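Local coordinates for putative enoyl-CoA hydratase/isomerase (Mycobacterium abscessus, PDB 3RSI), which probably acts as a hydro-lyase or isomerase on acyl-CoA substrates in lipid metabolism, as members of the enoyl-CoA hydratase/isomerase (crotonase) family do, at residues Ala8-Leu12 against Ser34-Gln40; Arg15-Val20 against Asp51-Arg55; Gly94-Ser98 against Gly147-Arg153; Arg127-His132 against Val184-Ala190; Gly208-Asn214 against Pro240-Asp246. All blocks are in the same frame, centred on the assembly; numbering follows the deposited sequence.

In the fold
Along the chain, contacts 1 and 2 come first and cross. Both use strand 11-16, and with strand 19-24 and helix 35-50 they tie the two ends of the N-terminal unit, their centres 20 Å apart. Contacts 3 and 4, whose segments also alternate, lie 23 Å apart by centres in the part holding the parallel sheet 105-109, 126-130 and 186-188, more than 40 Å from contacts 1 and 2. Contact 5 follows in the C-terminal helices, 28 to 31 Å from contacts 1, 3 and 4. Residues 72-85 are unmodelled. All five contacts touch a second subunit, so each of these regions also lies at or near a subunit interface of the trimer.

Contact 1 (Ala8-Leu12 against Ser34-Gln40); sequences ARELL and STNMVSQ
The shortest bond runs from S34 OG to E10 OE1, a very short 2.4 Å, at the N-terminus of helix 35-50. S34 is the N-cap: with chi1 in p, its OG also accepts from M37 N at 3.1 Å, so one hydroxyl joins the cap to the entry of strand 11-16, in the N-terminal beta-alpha unit of the crotonase fold. In the second direct hydrogen bond, L11 N donates to Q40 OE1 at 2.8 Å, the glutamine being m, t. Water 2 accepts from E10 N (3.2 Å) and Q40 NE2 (2.7 Å); water 1 links R9 NH1 (2.7 Å) to Q40 O (2.6 Å). R9 NE and NH1 both hydrogen-bond to L11 O at 2.9 Å, and Q40 CG lies over one guanidinium face. R9 is extended (-50/148), E10 turns at -77/-25, and the strand begins at L11 (-124/111); E10 and M37 are nearest in register, CA to CA 5.4 Å. L11 turns toward the helix, against F41 and A44. M37, t, t, packs its CG 4.2 Å from L11 CB and brings CE within 3.6 Å of E10 O.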
# COMPACT_ATOMS: atom_id res chain seq x y z
N ALA B 8 -0.68 39.70 -2.47
CA ALA B 8 0.81 39.63 -2.41
C ALA B 8 1.32 38.66 -1.34
O ALA B 8 2.45 38.16 -1.45
CB ALA B 8 1.40 41.03 -2.17
N ARG B 9 0.50 38.40 -0.30
CA ARG B 9 0.87 37.47 0.79
C ARG B 9 1.37 36.13 0.22
O ARG B 9 0.93 35.73 -0.85
CB ARG B 9 -0.32 37.23 1.72
CG ARG B 9 0.04 37.22 3.20
CD ARG B 9 -1.20 37.16 4.09
NE ARG B 9 -1.63 35.78 4.25
CZ ARG B 9 -1.59 35.06 5.38
NH1 ARG B 9 -1.99 33.80 5.34
NH2 ARG B 9 -1.18 35.58 6.54
N GLU B 10 2.29 35.46 0.91
CA GLU B 10 2.90 34.24 0.37
C GLU B 10 1.97 33.03 0.47
O GLU B 10 2.10 32.06 -0.31
CB GLU B 10 4.25 33.95 1.02
CG GLU B 10 5.31 34.97 0.65
CD GLU B 10 6.58 34.76 1.41
OE1 GLU B 10 7.17 33.68 1.27
OE2 GLU B 10 6.99 35.66 2.16
N LEU B 11 1.05 33.08 1.43
CA LEU B 11 -0.06 32.13 1.45
C LEU B 11 -1.38 32.89 1.46
O LEU B 11 -1.71 33.57 2.45
CB LEU B 11 0.06 31.21 2.66
CG LEU B 11 -0.91 30.04 2.75
CD1 LEU B 11 -0.52 28.95 1.75
CD2 LEU B 11 -0.94 29.47 4.19
N LEU B 12 -2.11 32.81 0.35
CA LEU B 12 -3.44 33.40 0.27
C LEU B 12 -4.46 32.51 0.99
O LEU B 12 -4.44 31.29 0.86
CB LEU B 12 -3.87 33.61 -1.18
CG LEU B 12 -2.95 34.48 -2.03
CD1 LEU B 12 -3.44 34.48 -3.49
CD2 LEU B 12 -2.87 35.89 -1.47
N SER B 34 8.76 29.03 1.87
CA SER B 34 9.70 29.92 2.56
C SER B 34 9.36 29.88 4.04
O SER B 34 8.28 29.41 4.42
CB SER B 34 9.54 31.34 2.05
OG SER B 34 8.23 31.81 2.30
N THR B 35 10.26 30.38 4.89
CA THR B 35 10.01 30.41 6.33
C THR B 35 8.71 31.16 6.58
O THR B 35 7.88 30.73 7.38
CB THR B 35 11.15 31.10 7.07
OG1 THR B 35 11.33 32.41 6.52
CG2 THR B 35 12.45 30.31 6.92
N ASN B 36 8.52 32.26 5.87
CA ASN B 36 7.30 33.05 5.92
C ASN B 36 6.02 32.28 5.61
O ASN B 36 5.04 32.36 6.36
CB ASN B 36 7.41 34.18 4.90
CG ASN B 36 6.85 35.46 5.39
OD1 ASN B 36 5.77 35.49 5.98
ND2 ASN B 36 7.59 36.56 5.16
N MET B 37 6.02 31.60 4.47
CA MET B 37 4.90 30.77 4.04
C MET B 37 4.63 29.69 5.08
O MET B 37 3.49 29.39 5.39
CB MET B 37 5.18 30.13 2.67
CG MET B 37 3.92 29.55 2.03
SD MET B 37 4.19 28.58 0.57
CE MET B 37 4.92 29.85 -0.49
N VAL B 38 5.69 29.10 5.62
CA VAL B 38 5.51 28.03 6.60
C VAL B 38 4.87 28.57 7.89
O VAL B 38 3.97 27.94 8.43
CB VAL B 38 6.81 27.24 6.89
CG1 VAL B 38 6.59 26.25 8.04
CG2 VAL B 38 7.27 26.50 5.64
N SER B 39 5.31 29.74 8.36
CA SER B 39 4.61 30.41 9.49
C SER B 39 3.14 30.68 9.18
O SER B 39 2.26 30.48 10.03
CB SER B 39 5.28 31.73 9.87
OG SER B 39 6.62 31.48 10.24
N GLN B 40 2.87 31.13 7.95
CA GLN B 40 1.49 31.41 7.55
C GLN B 40 0.68 30.11 7.46
O GLN B 40 -0.50 30.11 7.79
CB GLN B 40 1.47 32.19 6.23
CG GLN B 40 1.99 33.65 6.37
CD GLN B 40 2.18 34.36 5.04
OE1 GLN B 40 1.96 33.78 3.97
NE2 GLN B 40 2.60 35.63 5.09
O HOH W 1 -2.12 32.15 7.48
O HOH W 2 3.59 37.29 3.15

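Contact 2 (Arg15-Val20 against Asp51-Arg55)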
# COMPACT_ATOMS: atom_id res chain seq x y z
N ARG B 15 -11.96 32.35 2.25
CA ARG B 15 -13.09 31.61 2.83
C ARG B 15 -14.28 31.67 1.87
O ARG B 15 -14.71 32.76 1.52
CB ARG B 15 -13.44 32.23 4.18
CG ARG B 15 -14.57 31.58 4.92
CD ARG B 15 -14.17 30.30 5.61
NE ARG B 15 -15.26 29.83 6.47
CZ ARG B 15 -15.36 30.04 7.78
NH1 ARG B 15 -14.44 30.73 8.44
NH2 ARG B 15 -16.40 29.56 8.45
N ASP B 16 -14.78 30.51 1.45
CA ASP B 16 -16.01 30.38 0.65
C ASP B 16 -17.02 29.51 1.40
O ASP B 16 -17.11 28.29 1.19
CB ASP B 16 -15.69 29.75 -0.72
CG ASP B 16 -16.93 29.60 -1.63
OD1 ASP B 16 -17.85 30.43 -1.53
OD2 ASP B 16 -16.98 28.65 -2.46
N GLY B 17 -17.79 30.12 2.30
CA GLY B 17 -18.70 29.37 3.14
C GLY B 17 -17.95 28.38 4.01
O GLY B 17 -16.99 28.76 4.67
N PRO B 18 -18.35 27.10 4.01
CA PRO B 18 -17.65 26.11 4.84
C PRO B 18 -16.28 25.64 4.31
O PRO B 18 -15.63 24.83 4.97
CB PRO B 18 -18.62 24.93 4.86
CG PRO B 18 -19.35 25.04 3.55
CD PRO B 18 -19.47 26.50 3.27
N VAL B 19 -15.85 26.13 3.15
CA VAL B 19 -14.56 25.75 2.54
C VAL B 19 -13.52 26.90 2.66
O VAL B 19 -13.86 28.08 2.50
CB VAL B 19 -14.77 25.38 1.05
CG1 VAL B 19 -13.46 24.90 0.36
CG2 VAL B 19 -15.86 24.31 0.93
N VAL B 20 -12.28 26.56 2.97
CA VAL B 20 -11.16 27.51 2.91
C VAL B 20 -10.24 27.03 1.80
O VAL B 20 -9.99 25.82 1.70
CB VAL B 20 -10.36 27.63 4.27
CG1 VAL B 20 -10.14 26.28 4.89
CG2 VAL B 20 -8.99 28.29 4.05
N ASP B 51 -12.18 26.71 13.92
CA ASP B 51 -13.47 27.18 13.45
C ASP B 51 -14.35 26.01 12.99
O ASP B 51 -14.16 25.46 11.90
CB ASP B 51 -13.27 28.20 12.34
CG ASP B 51 -14.56 28.90 11.94
OD1 ASP B 51 -15.66 28.41 12.29
OD2 ASP B 51 -14.46 29.95 11.27
N ASP B 52 -15.33 25.64 13.83
CA ASP B 52 -16.26 24.55 13.54
C ASP B 52 -17.00 24.69 12.20
O ASP B 52 -17.37 23.69 11.59
CB ASP B 52 -17.30 24.43 14.67
CG ASP B 52 -16.76 23.75 15.92
OD1 ASP B 52 -15.64 23.19 15.91
OD2 ASP B 52 -17.49 23.76 16.93
N GLY B 53 -17.22 25.93 11.77
CA GLY B 53 -17.85 26.23 10.47
C GLY B 53 -16.99 25.92 9.25
O GLY B 53 -17.49 25.88 8.11
N ILE B 54 -15.70 25.72 9.45
CA ILE B 54 -14.85 25.26 8.36
C ILE B 54 -14.94 23.74 8.30
O ILE B 54 -14.54 23.06 9.24
CB ILE B 54 -13.38 25.70 8.52
CG1 ILE B 54 -13.30 27.23 8.55
CG2 ILE B 54 -12.54 25.15 7.37
CD1 ILE B 54 -11.88 27.78 8.64
N ARG B 55 -15.49 23.21 7.20
CA ARG B 55 -15.66 21.75 7.04
C ARG B 55 -14.66 21.07 6.09
O ARG B 55 -14.53 19.84 6.08
CB ARG B 55 -17.10 21.46 6.60
CG ARG B 55 -18.16 21.78 7.68
CD ARG B 55 -19.54 21.29 7.22
NE ARG B 55 -20.63 21.69 8.11
CZ ARG B 55 -21.89 21.26 8.02
NH1 ARG B 55 -22.26 20.38 7.07
NH2 ARG B 55 -22.80 21.68 8.89
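Residues 15-20 form a beta hairpin at one end of the N-terminal sheet, joining strands 11-16 and 19-24, and the loop 51-55 after helix 35-50 packs against it. R15 reaches across first: its NH1 makes a salt bridge with D51 OD2 at 2.9 Å, while I54 CG1 lies over one face of the guanidinium, 3.6 Å from CZ. R15 NE turns back to G17 O at 2.7 Å, bracing the type II' turn D16-V19. At G17 the positive phi suits glycine, and a CB there would clash with P18 CD. P18 then meets the type I turn D51-I54: its CA makes a CA-H...O contact with G53 O (3.3 Å), and its O accepts from R55 N at 2.8 Å. R55 keeps CB 4.2 Å from P18 CB, while its NH1 bonds to V205 O of the second subunit. In the loop, D51 OD1 closes an Asx turn with G53 N at 3.0 Å. V20, also packed on I48 of the helix, ends the run with CG1 3.6 Å from I54 CG2.

Contact 3 (Gly94-Ser98 against Gly147-Arg153)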
# COMPACT_ATOMS: atom_id res chain seq x y z
N GLY B 94 22.39 -13.79 2.88
CA GLY B 94 22.35 -14.04 1.44
C GLY B 94 20.98 -13.80 0.81
O GLY B 94 20.86 -13.19 -0.27
N LEU B 95 19.95 -14.30 1.49
CA LEU B 95 18.56 -14.15 1.08
C LEU B 95 17.99 -12.76 1.34
O LEU B 95 16.83 -12.50 1.01
CB LEU B 95 17.67 -15.17 1.80
CG LEU B 95 17.92 -16.65 1.51
CD1 LEU B 95 16.97 -17.55 2.30
CD2 LEU B 95 17.78 -16.93 0.02
N LEU B 96 18.80 -11.87 1.92
CA LEU B 96 18.32 -10.57 2.41
C LEU B 96 17.08 -10.71 3.31
O LEU B 96 16.17 -9.85 3.31
CB LEU B 96 18.05 -9.62 1.23
CG LEU B 96 19.30 -9.24 0.42
CD1 LEU B 96 18.91 -8.34 -0.72
CD2 LEU B 96 20.36 -8.58 1.32
N LEU B 97 17.05 -11.80 4.08
CA LEU B 97 15.98 -12.05 5.00
C LEU B 97 16.27 -11.32 6.33
O LEU B 97 15.42 -10.62 6.86
CB LEU B 97 15.83 -13.55 5.22
CG LEU B 97 14.59 -14.02 5.99
CD1 LEU B 97 13.36 -13.28 5.50
CD2 LEU B 97 14.43 -15.55 5.86
N SER B 98 17.46 -11.52 6.86
CA SER B 98 17.88 -10.81 8.06
C SER B 98 18.83 -9.67 7.77
O SER B 98 19.36 -9.06 8.69
CB SER B 98 18.58 -11.79 9.02
OG SER B 98 19.79 -12.26 8.45
N GLY B 147 8.33 -18.54 3.08
CA GLY B 147 8.76 -18.08 4.40
C GLY B 147 10.10 -17.38 4.41
O GLY B 147 10.73 -17.26 5.46
N ALA B 148 10.54 -16.90 3.26
CA ALA B 148 11.73 -16.05 3.18
C ALA B 148 11.32 -14.57 3.13
O ALA B 148 11.84 -13.78 2.32
CB ALA B 148 12.60 -16.44 1.98
N GLY B 149 10.37 -14.20 3.98
CA GLY B 149 9.96 -12.81 4.14
C GLY B 149 8.68 -12.38 3.45
O GLY B 149 8.15 -11.31 3.76
N SER B 150 8.17 -13.20 2.51
CA SER B 150 7.03 -12.79 1.66
C SER B 150 5.74 -12.60 2.44
O SER B 150 4.95 -11.70 2.12
CB SER B 150 6.79 -13.78 0.52
OG SER B 150 7.88 -13.80 -0.40
N MET B 151 5.54 -13.42 3.46
CA MET B 151 4.30 -13.36 4.22
C MET B 151 4.26 -12.11 5.11
O MET B 151 3.22 -11.52 5.27
CB MET B 151 4.08 -14.65 5.00
CG MET B 151 3.88 -15.84 4.05
SD MET B 151 3.62 -17.44 4.83
CE MET B 151 5.28 -17.82 5.36
N VAL B 152 5.41 -11.70 5.62
CA VAL B 152 5.57 -10.40 6.30
C VAL B 152 5.44 -9.22 5.31
O VAL B 152 4.66 -8.29 5.54
CB VAL B 152 6.95 -10.33 6.98
CG1 VAL B 152 7.28 -8.91 7.48
CG2 VAL B 152 7.04 -11.35 8.14
N ARG B 153 6.17 -9.31 4.19
CA ARG B 153 6.47 -8.15 3.36
C ARG B 153 5.51 -7.85 2.23
O ARG B 153 5.28 -6.69 1.94
CB ARG B 153 7.87 -8.26 2.75
CG ARG B 153 8.98 -8.16 3.75
CD ARG B 153 10.21 -8.82 3.21
NE ARG B 153 11.34 -8.63 4.10
CZ ARG B 153 12.51 -9.25 3.95
NH1 ARG B 153 12.67 -10.12 2.96
NH2 ARG B 153 13.50 -9.02 4.80
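L97 pushes its CD1 methyl against the loop that leads into helix 150-157, 3.4 Å from A148 C and 3.5 Å from G149 N, with CD2 4.4 Å from A148 CB. The segment carrying it leaves helix 88-94 through a Schellman motif, in which L96 takes positive phi (50°), and so the C-terminal end of one helix meets the N-terminal end of another. G149, the N-cap of helix 150-157, has phi 101° and psi -14°, angles that call for glycine; a CB would also sit 3.2 Å from L97 CD1 and clash with R153 NH1. One turn on, R153 N bonds back to G149 O at 2.8 Å and the extended arginine passes over this glycine toward the first segment. Its strongest polar partner is E227 of the third subunit, a salt bridge through NH2, while G94 O bonds to W45 of the second subunit, so the contact lies between two interfaces of the trimer. Within it, R153 NH2 donates to L96 O at 3.2 Å, approaching near the guanidinium plane.

Contact 4 (Arg127-His132 against Val184-Ala190)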
# COMPACT_ATOMS: atom_id res chain seq x y z
N ARG B 127 12.74 -1.58 -9.41
CA ARG B 127 12.46 -2.84 -10.10
C ARG B 127 12.00 -2.60 -11.51
O ARG B 127 11.00 -1.92 -11.73
CB ARG B 127 11.39 -3.62 -9.33
CG ARG B 127 11.80 -3.99 -7.91
CD ARG B 127 10.64 -4.41 -7.03
NE ARG B 127 11.02 -4.39 -5.60
CZ ARG B 127 10.17 -4.49 -4.58
NH1 ARG B 127 8.87 -4.64 -4.80
NH2 ARG B 127 10.62 -4.42 -3.33
N VAL B 128 12.74 -3.17 -12.46
CA VAL B 128 12.44 -3.07 -13.87
C VAL B 128 12.06 -4.46 -14.39
O VAL B 128 12.84 -5.42 -14.25
CB VAL B 128 13.66 -2.57 -14.68
CG1 VAL B 128 13.28 -2.44 -16.18
CG2 VAL B 128 14.17 -1.25 -14.11
N SER B 129 10.89 -4.57 -15.00
CA SER B 129 10.44 -5.85 -15.54
C SER B 129 10.47 -5.91 -17.06
O SER B 129 9.87 -5.08 -17.76
CB SER B 129 9.02 -6.17 -15.08
OG SER B 129 8.60 -7.42 -15.56
N ASP B 130 11.15 -6.93 -17.56
CA ASP B 130 10.97 -7.34 -18.95
C ASP B 130 9.48 -7.58 -19.20
O ASP B 130 8.78 -8.14 -18.36
CB ASP B 130 11.75 -8.63 -19.21
CG ASP B 130 11.83 -8.98 -20.67
OD1 ASP B 130 10.83 -9.46 -21.23
OD2 ASP B 130 12.92 -8.81 -21.25
N GLU B 131 9.02 -7.11 -20.35
CA GLU B 131 7.72 -7.42 -20.93
C GLU B 131 7.21 -8.85 -20.68
O GLU B 131 6.02 -9.08 -20.45
CB GLU B 131 7.90 -7.30 -22.46
CG GLU B 131 6.78 -6.74 -23.18
CD GLU B 131 7.02 -6.77 -24.68
OE1 GLU B 131 8.19 -6.70 -25.16
OE2 GLU B 131 6.00 -6.88 -25.37
N HIS B 132 8.11 -9.82 -20.79
CA HIS B 132 7.72 -11.23 -20.71
C HIS B 132 8.02 -11.89 -19.35
O HIS B 132 7.74 -13.06 -19.18
CB HIS B 132 8.37 -12.03 -21.85
CG HIS B 132 8.05 -11.50 -23.21
ND1 HIS B 132 6.76 -11.27 -23.63
CD2 HIS B 132 8.85 -11.20 -24.26
CE1 HIS B 132 6.78 -10.82 -24.87
NE2 HIS B 132 8.03 -10.77 -25.27
N VAL B 184 6.45 -4.00 -9.36
CA VAL B 184 7.59 -3.43 -10.09
C VAL B 184 7.26 -1.99 -10.49
O VAL B 184 6.09 -1.59 -10.51
CB VAL B 184 7.95 -4.28 -11.33
CG1 VAL B 184 8.26 -5.74 -10.91
CG2 VAL B 184 6.83 -4.26 -12.37
N GLY B 185 8.30 -1.24 -10.84
CA GLY B 185 8.15 0.17 -11.16
C GLY B 185 8.21 0.51 -12.64
O GLY B 185 7.90 1.64 -13.02
N HIS B 186 8.62 -0.45 -13.47
CA HIS B 186 8.70 -0.28 -14.91
C HIS B 186 8.41 -1.62 -15.62
O HIS B 186 8.74 -2.70 -15.10
CB HIS B 186 10.12 0.14 -15.32
CG HIS B 186 10.56 1.45 -14.75
ND1 HIS B 186 10.31 2.65 -15.38
CD2 HIS B 186 11.21 1.74 -13.60
CE1 HIS B 186 10.80 3.63 -14.64
NE2 HIS B 186 11.34 3.10 -13.55
N VAL B 187 7.81 -1.54 -16.81
CA VAL B 187 7.76 -2.67 -17.73
C VAL B 187 8.35 -2.19 -19.05
O VAL B 187 7.91 -1.16 -19.59
CB VAL B 187 6.33 -3.21 -17.99
CG1 VAL B 187 6.39 -4.45 -18.94
CG2 VAL B 187 5.66 -3.58 -16.72
N VAL B 188 9.34 -2.92 -19.55
CA VAL B 188 10.10 -2.45 -20.71
C VAL B 188 10.12 -3.52 -21.82
O VAL B 188 9.84 -4.67 -21.53
CB VAL B 188 11.53 -2.09 -20.29
CG1 VAL B 188 11.52 -0.97 -19.21
CG2 VAL B 188 12.29 -3.33 -19.81
N PRO B 189 10.46 -3.14 -23.07
CA PRO B 189 10.48 -4.12 -24.16
C PRO B 189 11.45 -5.27 -23.91
O PRO B 189 12.51 -5.09 -23.28
CB PRO B 189 10.91 -3.30 -25.39
CG PRO B 189 10.51 -1.89 -25.09
CD PRO B 189 10.59 -1.75 -23.58
N ALA B 190 11.07 -6.44 -24.40
CA ALA B 190 11.86 -7.67 -24.31
C ALA B 190 13.34 -7.44 -24.46
O ALA B 190 13.78 -6.82 -25.43
CB ALA B 190 11.39 -8.70 -25.37
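R127 O takes two donors at the start of this parallel strand pair: G185 N at 2.9 Å and, weakly, H186 N at 3.3 Å. Beyond this the pairing becomes regular, with S129 N to H186 O and S129 O to V188 N both 2.9 Å, and S129 lies beside V187 with their CA atoms 4.7 Å apart. E131 N to V188 O, 2.8 Å, extends it past the end of strand 126-130. The short strands run at 31° to each other and their axes come within 4.6 Å. V128 and V188 share one face, CG1 to CG1 3.8 Å, where V128 also meets K196 and L200 of helix 193-205. S129 and V187 point to the other face; F135 packs on S129 and on V184. At the far end, E131 OE1 accepts from A190 N at 3.0 Å, while D130 OD1 holds H132 N at 2.8 Å in an Asx turn and its OD2 bonds to G191 N. H186 NE2 reaches E165 of the second subunit, and R127 bonds to T124, Q157 and L183. Within the chain, 186-188 is the outer strand and 126-130 the middle one of a parallel sheet flanked by helices, as in the crotonase fold.

Contact 5 (Gly208-Asn214 against Pro240-Asp246); sequences GPLAVRN and PVITSAD
This is a buried helix-to-helix contact in the C-terminal helical region, where the first two turns of helix 209-222 face the end of helix 227-242 and the start of helix 245-253; no direct hydrogen bond crosses it. G208 is the N-cap of the first helix, regular from P209 to N214. The other segment is helical to I242, with a kink at P240, whose N makes no bond to the preceding turn; it leaves at T243 and restarts behind the N-cap S244, whose chi1 p side chain carries OG 2.6 Å from V241 O and caps A247 N. In register, A211 lies nearest V241 (CA to CA 5.9 Å) and G208 nearest D246 (6.4 Å). V241, chi1 t, packs against L210, A211 and N214: its CG2 is 3.8 Å from N214 CB and 4.3 Å from L210 CG, and its CG1 4.3 Å from A211 CB. L210, in t, p, sets CD2 3.7 Å from S244 CB. Water 3 donates to D246 OD2 (2.6 Å) and accepts from A211 N (3.2 Å). D246 also bonds to T263 and G264 of the C-terminal tail, and N214 to L237 O. Around it, P104, just before strand 105-109, packs on V212, and L144 of the second subunit touches A211 and I242.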
# COMPACT_ATOMS: atom_id res chain seq x y z
N GLY B 208 24.12 12.18 -3.92
CA GLY B 208 24.99 12.18 -2.73
C GLY B 208 24.95 10.81 -2.08
O GLY B 208 23.87 10.33 -1.76
N PRO B 209 26.12 10.16 -1.89
CA PRO B 209 26.11 8.79 -1.36
C PRO B 209 25.65 8.66 0.09
O PRO B 209 25.01 7.67 0.43
CB PRO B 209 27.56 8.32 -1.52
CG PRO B 209 28.19 9.23 -2.41
CD PRO B 209 27.47 10.54 -2.36
N LEU B 210 25.95 9.65 0.94
CA LEU B 210 25.46 9.61 2.32
C LEU B 210 23.95 9.85 2.33
O LEU B 210 23.21 9.19 3.09
CB LEU B 210 26.19 10.62 3.20
CG LEU B 210 25.72 10.72 4.66
CD1 LEU B 210 26.03 9.44 5.44
CD2 LEU B 210 26.35 11.96 5.33
N ALA B 211 23.50 10.77 1.48
CA ALA B 211 22.09 11.08 1.30
C ALA B 211 21.32 9.84 0.86
O ALA B 211 20.30 9.52 1.45
CB ALA B 211 21.90 12.17 0.30
N VAL B 212 21.82 9.15 -0.17
CA VAL B 212 21.18 7.92 -0.66
C VAL B 212 21.15 6.79 0.39
O VAL B 212 20.11 6.17 0.61
CB VAL B 212 21.84 7.46 -2.01
CG1 VAL B 212 21.34 6.06 -2.42
CG2 VAL B 212 21.56 8.51 -3.11
N ARG B 213 22.28 6.51 1.04
CA ARG B 213 22.35 5.50 2.11
C ARG B 213 21.39 5.82 3.27
O ARG B 213 20.60 4.99 3.70
CB ARG B 213 23.80 5.42 2.62
CG ARG B 213 24.02 4.67 3.91
CD ARG B 213 25.51 4.69 4.37
NE ARG B 213 26.41 4.64 3.21
CZ ARG B 213 27.30 5.57 2.86
NH1 ARG B 213 28.03 5.40 1.76
NH2 ARG B 213 27.50 6.66 3.60
N ASN B 214 21.46 7.05 3.79
CA ASN B 214 20.60 7.40 4.93
C ASN B 214 19.13 7.46 4.54
O ASN B 214 18.27 7.13 5.36
CB ASN B 214 21.04 8.71 5.61
CG ASN B 214 22.31 8.53 6.42
OD1 ASN B 214 23.11 7.65 6.13
ND2 ASN B 214 22.52 9.37 7.43
N PRO B 240 22.63 13.95 10.26
CA PRO B 240 23.97 13.82 9.68
C PRO B 240 24.03 14.29 8.23
O PRO B 240 25.03 14.86 7.82
CB PRO B 240 24.27 12.31 9.79
CG PRO B 240 23.45 11.85 10.89
CD PRO B 240 22.18 12.67 10.82
N VAL B 241 22.96 14.09 7.47
CA VAL B 241 22.92 14.53 6.07
C VAL B 241 22.93 16.06 6.01
O VAL B 241 23.74 16.64 5.30
CB VAL B 241 21.69 13.95 5.33
CG1 VAL B 241 21.58 14.53 3.94
CG2 VAL B 241 21.78 12.42 5.27
N ILE B 242 22.06 16.69 6.79
CA ILE B 242 22.02 18.16 6.86
C ILE B 242 23.37 18.80 7.16
O ILE B 242 23.75 19.80 6.56
CB ILE B 242 20.99 18.65 7.94
CG1 ILE B 242 19.58 18.21 7.57
CG2 ILE B 242 21.01 20.18 8.08
CD1 ILE B 242 19.22 18.53 6.18
N THR B 243 24.12 18.19 8.07
CA THR B 243 25.40 18.72 8.51
C THR B 243 26.61 18.21 7.69
O THR B 243 27.76 18.53 8.02
CB THR B 243 25.61 18.44 10.01
OG1 THR B 243 25.61 17.03 10.24
CG2 THR B 243 24.49 19.12 10.83
N SER B 244 26.34 17.47 6.63
CA SER B 244 27.39 16.82 5.85
C SER B 244 28.13 17.81 4.94
O SER B 244 27.60 18.87 4.58
CB SER B 244 26.80 15.66 5.02
OG SER B 244 25.95 16.12 3.97
N ALA B 245 29.35 17.44 4.58
CA ALA B 245 30.08 18.13 3.53
C ALA B 245 29.32 18.06 2.20
O ALA B 245 29.23 19.06 1.49
CB ALA B 245 31.50 17.51 3.38
N ASP B 246 28.76 16.90 1.88
CA ASP B 246 28.03 16.72 0.62
C ASP B 246 26.86 17.69 0.48
O ASP B 246 26.68 18.24 -0.60
CB ASP B 246 27.52 15.29 0.45
CG ASP B 246 28.60 14.34 -0.02
OD1 ASP B 246 29.76 14.76 -0.24
OD2 ASP B 246 28.29 13.14 -0.18
O HOH W 3 25.77 12.61 0.28